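Local coordinates for bacterioferritin (Rhodobacter capsulatus, PDB 1JGC), which probably stores iron, oxidising Fe(2+) with dioxygen at a ferroxidase centre and laying down the ferric mineral inside a hollow, heme-containing shell of 24 subunits, at residues 23-28 with 45-50; 35-40 with 81-86; 103-108 with 115-120. One frame throughout, in Å; residues are numbered along the deposited sequence.

Contact 1: residues 23-28 with 45-50; sequences SQYWVH and REESIE. With HEM (protoporphyrin IX containing Fe), chain D.
The side chains of W26 and R45 run alongside each other in one direction in the heme pocket. R45 CG packs off-centre over the six-membered ring of W26, 4.0 Å from its centroid, and farther out W26 CH2 lies over one face of the guanidinium, near its rim, with the two planes 48° apart. A bend at chi3 (91°) swings R45 NE out of line with the extended CB-CG-CD run. From the edge of the guanidinium, NH2 gives a weak, bent hydrogen bond of 2.8 Å to heme O2D, a propionate oxygen. The indole has the heme vinyl carbon CAC over one face, toward its rim, while W26 CH2 meets the methyl carbon CMD of the heme at 3.6 Å. I49 reaches the other propionate arm, its CG2 3.7 Å from heme CBA.

S48 OG sits in the plane of the indole, at its edge, 3.3 Å from W26 CE3. This hydroxyl is anti to its own backbone N (chi1 178°) and hydrogen-bonds I22 O, one turn before W26 on helix 5-34. W26 NE1 bonds D56 of a second subunit, which fixes the far edge of the indole.

Beyond S48 the contact turns to Y25. E47 CB stands over the centre of the phenol ring, 3.9 Å from the centroid of Y25, and Y25 CB touches S48 CB at 3.5 Å. The two helical segments run nearly antiparallel, their axes 8.0 Å apart at closest.

No hydrogen bond joins the two segments; apolar and ring contacts hold them, while S48 OG and W26 NE1 bond elsewhere. R45 probably steadies one propionate by its charge and a weak hydrogen bond, and W26 and I49 give the heme apolar contacts.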
# COMPACT_ATOMS: atom_id res chain seq x y z
N SER A 23 17.00 34.62 30.39
CA SER A 23 15.95 35.59 30.63
C SER A 23 16.04 36.80 29.71
O SER A 23 15.01 37.34 29.30
CB SER A 23 15.99 36.06 32.08
OG SER A 23 15.65 34.98 32.93
N GLN A 24 17.25 37.21 29.36
CA GLN A 24 17.40 38.36 28.49
C GLN A 24 16.85 38.03 27.10
O GLN A 24 16.14 38.84 26.51
CB GLN A 24 18.87 38.79 28.40
CG GLN A 24 19.09 40.08 27.62
CD GLN A 24 20.54 40.55 27.67
OE1 GLN A 24 21.05 40.93 28.72
NE2 GLN A 24 21.21 40.52 26.52
N TYR A 25 17.16 36.84 26.60
CA TYR A 25 16.69 36.44 25.28
C TYR A 25 15.18 36.25 25.29
O TYR A 25 14.50 36.62 24.33
CB TYR A 25 17.34 35.13 24.84
CG TYR A 25 18.77 35.27 24.34
CD1 TYR A 25 19.08 36.12 23.28
CD2 TYR A 25 19.80 34.54 24.93
CE1 TYR A 25 20.39 36.26 22.83
CE2 TYR A 25 21.10 34.66 24.48
CZ TYR A 25 21.40 35.52 23.44
OH TYR A 25 22.71 35.66 23.03
N TRP A 26 14.65 35.68 26.37
CA TRP A 26 13.22 35.45 26.44
C TRP A 26 12.42 36.74 26.50
O TRP A 26 11.37 36.84 25.89
CB TRP A 26 12.87 34.55 27.63
CG TRP A 26 11.54 33.90 27.44
CD1 TRP A 26 10.32 34.40 27.77
CD2 TRP A 26 11.29 32.67 26.73
NE1 TRP A 26 9.32 33.56 27.32
CE2 TRP A 26 9.89 32.50 26.67
CE3 TRP A 26 12.12 31.71 26.14
CZ2 TRP A 26 9.30 31.40 26.04
CZ3 TRP A 26 11.53 30.62 25.52
CH2 TRP A 26 10.13 30.47 25.47
N VAL A 27 12.91 37.73 27.23
CA VAL A 27 12.21 39.00 27.31
C VAL A 27 12.26 39.64 25.92
O VAL A 27 11.28 40.21 25.46
CB VAL A 27 12.86 39.95 28.35
CG1 VAL A 27 12.16 41.29 28.32
CG2 VAL A 27 12.76 39.36 29.73
N HIS A 28 13.41 39.54 25.26
CA HIS A 28 13.56 40.11 23.93
C HIS A 28 12.62 39.45 22.96
O HIS A 28 12.06 40.10 22.07
CB HIS A 28 15.01 39.97 23.47
CG HIS A 28 15.91 41.01 24.05
ND1 HIS A 28 17.28 40.97 23.91
CD2 HIS A 28 15.64 42.13 24.76
CE1 HIS A 28 17.82 42.02 24.50
NE2 HIS A 28 16.84 42.74 25.02
N ARG A 45 13.83 33.37 20.71
CA ARG A 45 13.30 32.24 21.45
C ARG A 45 14.26 31.07 21.32
O ARG A 45 14.56 30.39 22.30
CB ARG A 45 11.92 31.85 20.93
CG ARG A 45 10.90 31.64 22.05
CD ARG A 45 9.57 31.08 21.57
NE ARG A 45 9.56 29.62 21.61
CZ ARG A 45 8.70 28.89 22.31
NH1 ARG A 45 7.76 29.47 23.04
NH2 ARG A 45 8.80 27.57 22.30
N GLU A 46 14.76 30.83 20.11
CA GLU A 46 15.69 29.74 19.88
C GLU A 46 16.97 29.91 20.72
O GLU A 46 17.41 28.98 21.38
CB GLU A 46 16.07 29.66 18.40
CG GLU A 46 15.05 28.96 17.51
CD GLU A 46 15.39 29.11 16.02
OE1 GLU A 46 16.59 28.93 15.65
OE2 GLU A 46 14.46 29.39 15.22
N GLU A 47 17.56 31.11 20.68
CA GLU A 47 18.77 31.37 21.43
C GLU A 47 18.56 31.18 22.93
O GLU A 47 19.43 30.67 23.62
CB GLU A 47 19.29 32.77 21.13
CG GLU A 47 19.75 32.97 19.68
CD GLU A 47 20.05 34.45 19.35
OE1 GLU A 47 19.22 35.32 19.71
OE2 GLU A 47 21.10 34.74 18.73
N SER A 48 17.40 31.58 23.43
CA SER A 48 17.09 31.43 24.85
C SER A 48 17.05 29.95 25.22
O SER A 48 17.56 29.53 26.25
CB SER A 48 15.74 32.09 25.18
OG SER A 48 15.37 31.92 26.55
N ILE A 49 16.43 29.15 24.36
CA ILE A 49 16.34 27.71 24.60
C ILE A 49 17.71 27.04 24.44
O ILE A 49 17.96 25.99 25.03
CB ILE A 49 15.27 27.08 23.65
CG1 ILE A 49 13.90 27.62 24.05
CG2 ILE A 49 15.29 25.57 23.75
CD1 ILE A 49 12.74 27.10 23.24
N GLU A 50 18.61 27.64 23.67
CA GLU A 50 19.95 27.08 23.53
C GLU A 50 20.65 27.26 24.88
O GLU A 50 21.27 26.34 25.39
CB GLU A 50 20.76 27.80 22.45
CG GLU A 50 20.67 27.17 21.07
CD GLU A 50 21.57 27.86 20.04
OE1 GLU A 50 22.82 27.94 20.28
OE2 GLU A 50 21.03 28.33 18.99
CHA HEM D . 12.03 24.52 27.65
CHB HEM D . 15.47 24.31 31.06
CHC HEM D . 14.28 28.77 32.39
CHD HEM D . 10.48 28.73 29.45
C1A HEM D . 13.20 24.18 28.33
C2A HEM D . 14.28 23.32 27.89
C3A HEM D . 15.00 22.98 29.01
C4A HEM D . 14.68 24.02 29.97
CMA HEM D . 16.12 21.93 29.12
CAA HEM D . 14.79 23.09 26.46
CBA HEM D . 13.81 22.60 25.41
CGA HEM D . 13.29 21.22 25.69
O1A HEM D . 12.44 20.74 24.90
O2A HEM D . 13.73 20.60 26.69
C1B HEM D . 15.47 25.52 31.73
C2B HEM D . 16.42 25.90 32.77
C3B HEM D . 16.05 27.15 33.21
C4B HEM D . 14.93 27.56 32.35
CMB HEM D . 17.63 25.10 33.25
CAB HEM D . 16.72 27.84 34.21
CBB HEM D . 16.13 28.61 35.20
C1C HEM D . 13.22 29.19 31.62
C2C HEM D . 12.70 30.55 31.64
C3C HEM D . 11.61 30.56 30.79
C4C HEM D . 11.47 29.19 30.31
CMC HEM D . 13.27 31.72 32.45
CAC HEM D . 10.84 31.67 30.42
CBC HEM D . 10.61 32.81 31.17
C1D HEM D . 10.51 27.55 28.74
C2D HEM D . 9.54 27.17 27.72
C3D HEM D . 9.97 25.97 27.20
C4D HEM D . 11.23 25.64 27.87
CMD HEM D . 8.28 27.95 27.30
CAD HEM D . 9.12 25.14 26.23
CBD HEM D . 9.61 24.97 24.80
CGD HEM D . 8.57 24.32 23.89
O1D HEM D . 8.00 23.27 24.28
O2D HEM D . 8.34 24.85 22.78
NA HEM D . 13.68 24.84 29.46
NB HEM D . 14.59 26.56 31.45
NC HEM D . 12.56 28.42 30.70
ND HEM D . 11.54 26.61 28.83
FE HEM D . 13.12 26.61 30.08

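Contact 2: residues 35-40 with 81-86; sequences WGLAKM and EGPRET
T86 OG1, which M40 CE approaches from the other segment, is held by two hydrogen bonds: it donates one of 2.7 Å to P83 O, tilted 25° from the carbonyl plane, and it is also bonded to Q32 NE2 of helix 5-34. A chi1 of 58° sets OG1 between the backbone N and the carbonyl carbon, within reach of the preceding turn. The same methyl, M40 CE, lies 3.6 Å from P83 O.

P83 carries the apolar part. L37 CD1 presses on P83 CG at 3.6 Å, the two side chains crossing at about a right angle. P83 CD lies over one face of the W35 indole, 4.1 Å from W35 CZ3, whereas T86 CG2 approaches the edge of that ring, near its plane. The outer rim of the indole also rests on backbone, with W35 CH2 3.5 Å from G82 CA. R143 of a third subunit makes a cation-pi contact with W35, so the ring also belongs to a subunit interface.

Residues 35-40 span the end of one helix and the start of the next, and 81-86 begin a third. G36, with phi 89°, closes helix 5-34 in a Schellman motif, L37 is the N-cap of helix 38-64, and G82 is the N-cap of helix 83-111. Tryptophan and leucine from a tight interhelical turn thus pack against a proline in the first turn of another helix, at one end of the ferritin-like four-helix bundle.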
# COMPACT_ATOMS: atom_id res chain seq x y z
N TRP A 35 6.14 43.85 19.14
CA TRP A 35 6.47 44.89 18.17
C TRP A 35 6.03 44.46 16.77
O TRP A 35 6.02 45.26 15.84
CB TRP A 35 7.97 45.19 18.15
CG TRP A 35 8.48 45.88 19.39
CD1 TRP A 35 7.76 46.69 20.22
CD2 TRP A 35 9.80 45.81 19.94
NE1 TRP A 35 8.55 47.12 21.26
CE2 TRP A 35 9.81 46.60 21.11
CE3 TRP A 35 10.98 45.16 19.56
CZ2 TRP A 35 10.95 46.75 21.90
CZ3 TRP A 35 12.12 45.31 20.35
CH2 TRP A 35 12.09 46.10 21.51
N GLY A 36 5.67 43.19 16.64
CA GLY A 36 5.24 42.68 15.36
C GLY A 36 6.39 42.15 14.53
O GLY A 36 6.24 41.90 13.33
N LEU A 37 7.55 41.99 15.15
CA LEU A 37 8.73 41.48 14.45
C LEU A 37 8.88 39.99 14.76
O LEU A 37 9.87 39.56 15.35
CB LEU A 37 9.97 42.25 14.91
CG LEU A 37 9.85 43.78 14.84
CD1 LEU A 37 11.16 44.43 15.25
CD2 LEU A 37 9.48 44.19 13.42
N ALA A 38 7.89 39.21 14.34
CA ALA A 38 7.86 37.77 14.60
C ALA A 38 9.12 37.00 14.23
O ALA A 38 9.56 36.13 14.98
CB ALA A 38 6.66 37.16 13.91
N LYS A 39 9.71 37.30 13.08
CA LYS A 39 10.89 36.57 12.64
C LYS A 39 12.09 36.85 13.52
O LYS A 39 12.93 35.98 13.75
CB LYS A 39 11.19 36.90 11.18
CG LYS A 39 9.98 36.65 10.32
CD LYS A 39 10.23 36.88 8.87
CE LYS A 39 9.00 36.48 8.07
NZ LYS A 39 9.25 36.72 6.62
N MET A 40 12.18 38.07 14.03
CA MET A 40 13.26 38.43 14.91
C MET A 40 12.98 37.72 16.25
O MET A 40 13.88 37.21 16.91
CB MET A 40 13.29 39.94 15.08
CG MET A 40 14.27 40.47 16.09
SD MET A 40 14.39 42.28 15.97
CE MET A 40 16.16 42.47 16.32
N GLU A 81 15.27 48.69 24.21
CA GLU A 81 13.94 49.27 24.12
C GLU A 81 13.50 49.37 22.67
O GLU A 81 12.47 49.96 22.36
CB GLU A 81 13.88 50.65 24.78
CG GLU A 81 14.03 50.60 26.29
CD GLU A 81 13.65 51.90 26.99
OE1 GLU A 81 14.22 52.96 26.64
OE2 GLU A 81 12.77 51.86 27.89
N GLY A 82 14.30 48.77 21.79
CA GLY A 82 13.99 48.78 20.37
C GLY A 82 14.71 47.68 19.61
O GLY A 82 15.61 47.03 20.16
N PRO A 83 14.34 47.44 18.35
CA PRO A 83 14.99 46.39 17.55
C PRO A 83 16.52 46.39 17.63
O PRO A 83 17.12 45.42 18.06
CB PRO A 83 14.49 46.68 16.13
CG PRO A 83 13.11 47.24 16.37
CD PRO A 83 13.30 48.15 17.57
N ARG A 84 17.15 47.49 17.21
CA ARG A 84 18.60 47.55 17.22
C ARG A 84 19.23 47.44 18.61
O ARG A 84 20.25 46.78 18.77
CB ARG A 84 19.09 48.84 16.55
CG ARG A 84 20.57 48.83 16.23
CD ARG A 84 20.96 50.05 15.42
NE ARG A 84 22.28 49.93 14.82
CZ ARG A 84 23.41 49.88 15.52
NH1 ARG A 84 23.37 49.95 16.84
NH2 ARG A 84 24.57 49.77 14.88
N GLU A 85 18.61 48.05 19.62
CA GLU A 85 19.15 47.99 20.97
C GLU A 85 19.22 46.56 21.51
O GLU A 85 20.18 46.20 22.21
CB GLU A 85 18.33 48.83 21.96
CG GLU A 85 18.46 50.32 21.81
CD GLU A 85 17.89 50.82 20.48
OE1 GLU A 85 16.71 50.50 20.16
OE2 GLU A 85 18.63 51.55 19.75
N THR A 86 18.20 45.75 21.21
CA THR A 86 18.19 44.37 21.69
C THR A 86 19.37 43.59 21.10
O THR A 86 19.97 42.75 21.77
CB THR A 86 16.84 43.64 21.38
OG1 THR A 86 16.60 43.63 19.97
CG2 THR A 86 15.68 44.34 22.07

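Contact 3: residues 103-108 with 115-120; sequences EARDYC and VSKNIF
A104 CB stands almost squarely over the F120 ring, 3.6 Å from its centroid and 13° off the ring normal, a CH-pi contact in which the methyl meets the centre of the face. C108 comes to the same ring from its edge: SG lies near the ring plane, 3.8 Å from F120 CE2, in a sulfur-aromatic contact. One turn of helix 83-111 therefore presents a methyl to the face and a sulfur to the rim. L11 and Y101 also touch the F120 side chain.

C108 fills the place where the backbones come nearest, its CB 3.7 Å from K117 CA, and SG also rests against S116 CB. The hydroxyl of S116 is engaged elsewhere, with D113 and R61.

R105 crosses F120 obliquely, packing CB on CB at 3.7 Å, and then runs beside K117 in the same direction. R105 NH2 is 4.0 Å from K117 CD, while the charged ends, R105 NH2 and K117 NZ, stay 4.8 Å apart. Both of these like charges have acid partners: R105 NH1 makes a salt bridge to D106 OD1 at 2.8 Å, its hydrogen bond weak, R105 NE pairs with E121, and K117 NZ pairs with E121 of a fifth subunit. Such pairing would be expected to offset their mutual repulsion.

The axes of the two segments approach to 8.3 Å at 158°, nearly antiparallel. Small residues set against a phenylalanine join consecutive helices just beside their short connection, a helical hairpin within the ferritin-like four-helix bundle.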
# COMPACT_ATOMS: atom_id res chain seq x y z
N GLU A 103 38.55 32.72 30.54
CA GLU A 103 39.23 32.78 31.82
C GLU A 103 39.08 31.43 32.52
O GLU A 103 40.07 30.80 32.93
CB GLU A 103 38.59 33.88 32.64
CG GLU A 103 39.43 34.49 33.71
CD GLU A 103 38.69 35.61 34.44
OE1 GLU A 103 38.19 36.54 33.74
OE2 GLU A 103 38.60 35.53 35.69
N ALA A 104 37.84 30.98 32.66
CA ALA A 104 37.56 29.70 33.30
C ALA A 104 38.29 28.60 32.55
O ALA A 104 38.92 27.73 33.14
CB ALA A 104 36.05 29.42 33.30
N ARG A 105 38.21 28.65 31.23
CA ARG A 105 38.84 27.66 30.38
C ARG A 105 40.35 27.56 30.67
O ARG A 105 40.88 26.46 30.85
CB ARG A 105 38.55 28.01 28.92
CG ARG A 105 39.12 27.07 27.91
CD ARG A 105 40.48 27.56 27.51
NE ARG A 105 41.23 26.50 26.86
CZ ARG A 105 42.54 26.39 26.95
NH1 ARG A 105 43.24 27.28 27.65
NH2 ARG A 105 43.15 25.38 26.34
N ASP A 106 41.05 28.70 30.73
CA ASP A 106 42.48 28.66 31.04
C ASP A 106 42.72 27.99 32.40
O ASP A 106 43.62 27.16 32.53
CB ASP A 106 43.09 30.06 31.07
CG ASP A 106 43.31 30.63 29.68
OD1 ASP A 106 43.55 29.85 28.73
OD2 ASP A 106 43.28 31.87 29.53
N TYR A 107 41.92 28.35 33.40
CA TYR A 107 42.10 27.77 34.72
C TYR A 107 41.89 26.26 34.73
O TYR A 107 42.63 25.54 35.39
CB TYR A 107 41.18 28.41 35.75
CG TYR A 107 41.43 27.86 37.14
CD1 TYR A 107 42.56 28.21 37.86
CD2 TYR A 107 40.57 26.89 37.68
CE1 TYR A 107 42.84 27.62 39.10
CE2 TYR A 107 40.84 26.30 38.91
CZ TYR A 107 41.97 26.66 39.61
OH TYR A 107 42.25 26.01 40.80
N CYS A 108 40.89 25.77 34.00
CA CYS A 108 40.64 24.34 33.95
C CYS A 108 41.85 23.63 33.37
O CYS A 108 42.24 22.57 33.85
CB CYS A 108 39.40 24.03 33.11
SG CYS A 108 37.84 24.46 33.93
N VAL A 115 37.86 17.47 31.10
CA VAL A 115 36.46 17.53 30.73
C VAL A 115 35.86 18.91 30.95
O VAL A 115 35.21 19.46 30.05
CB VAL A 115 35.63 16.48 31.50
CG1 VAL A 115 34.18 16.55 31.06
CG2 VAL A 115 36.21 15.09 31.25
N SER A 116 36.05 19.50 32.12
CA SER A 116 35.52 20.83 32.36
C SER A 116 36.11 21.84 31.37
O SER A 116 35.44 22.78 30.95
CB SER A 116 35.80 21.28 33.80
OG SER A 116 35.08 20.48 34.71
N LYS A 117 37.37 21.64 31.00
CA LYS A 117 38.03 22.53 30.06
C LYS A 117 37.30 22.49 28.71
O LYS A 117 36.99 23.54 28.13
CB LYS A 117 39.49 22.11 29.86
CG LYS A 117 40.26 23.01 28.93
CD LYS A 117 41.51 22.33 28.38
CE LYS A 117 41.13 21.16 27.49
NZ LYS A 117 42.30 20.64 26.73
N ASN A 118 37.04 21.29 28.21
CA ASN A 118 36.36 21.15 26.94
C ASN A 118 34.94 21.71 26.96
O ASN A 118 34.44 22.15 25.93
CB ASN A 118 36.34 19.69 26.49
CG ASN A 118 37.71 19.19 26.13
OD1 ASN A 118 38.58 19.96 25.72
ND2 ASN A 118 37.93 17.88 26.29
N ILE A 119 34.29 21.70 28.12
CA ILE A 119 32.96 22.26 28.19
C ILE A 119 33.07 23.76 27.91
O ILE A 119 32.26 24.32 27.17
CB ILE A 119 32.33 22.04 29.57
CG1 ILE A 119 31.94 20.57 29.73
CG2 ILE A 119 31.12 22.95 29.75
CD1 ILE A 119 31.35 20.24 31.09
N PHE A 120 34.08 24.40 28.48
CA PHE A 120 34.26 25.83 28.23
C PHE A 120 34.70 26.10 26.79
O PHE A 120 34.38 27.15 26.24
CB PHE A 120 35.24 26.44 29.23
CG PHE A 120 34.67 26.64 30.60
CD1 PHE A 120 33.63 27.54 30.80
CD2 PHE A 120 35.14 25.91 31.68
CE1 PHE A 120 33.07 27.71 32.07
CE2 PHE A 120 34.58 26.08 32.95
CZ PHE A 120 33.54 26.98 33.14

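From the N terminus, helix 5-34 turns back at residues 35-37 into helix 38-64, and contact 1 closes this first hairpin, with 16 residues between its segments. Contact 2 opens inside that span, at 35-40, and closes only at 81-86, after the long connection, so contacts 1 and 2 cross along the chain; it ties the turn between helices 5-34 and 38-64 to the start of helix 83-111. They also touch, H28 CD2 lying 3.5 Å from T86 CG2. Contact 3 follows both in series and closes the second hairpin, between helices 83-111 and 114-144. Contacts 2 and 3 share helix 83-111 but sit on opposite sides of the chain's centre.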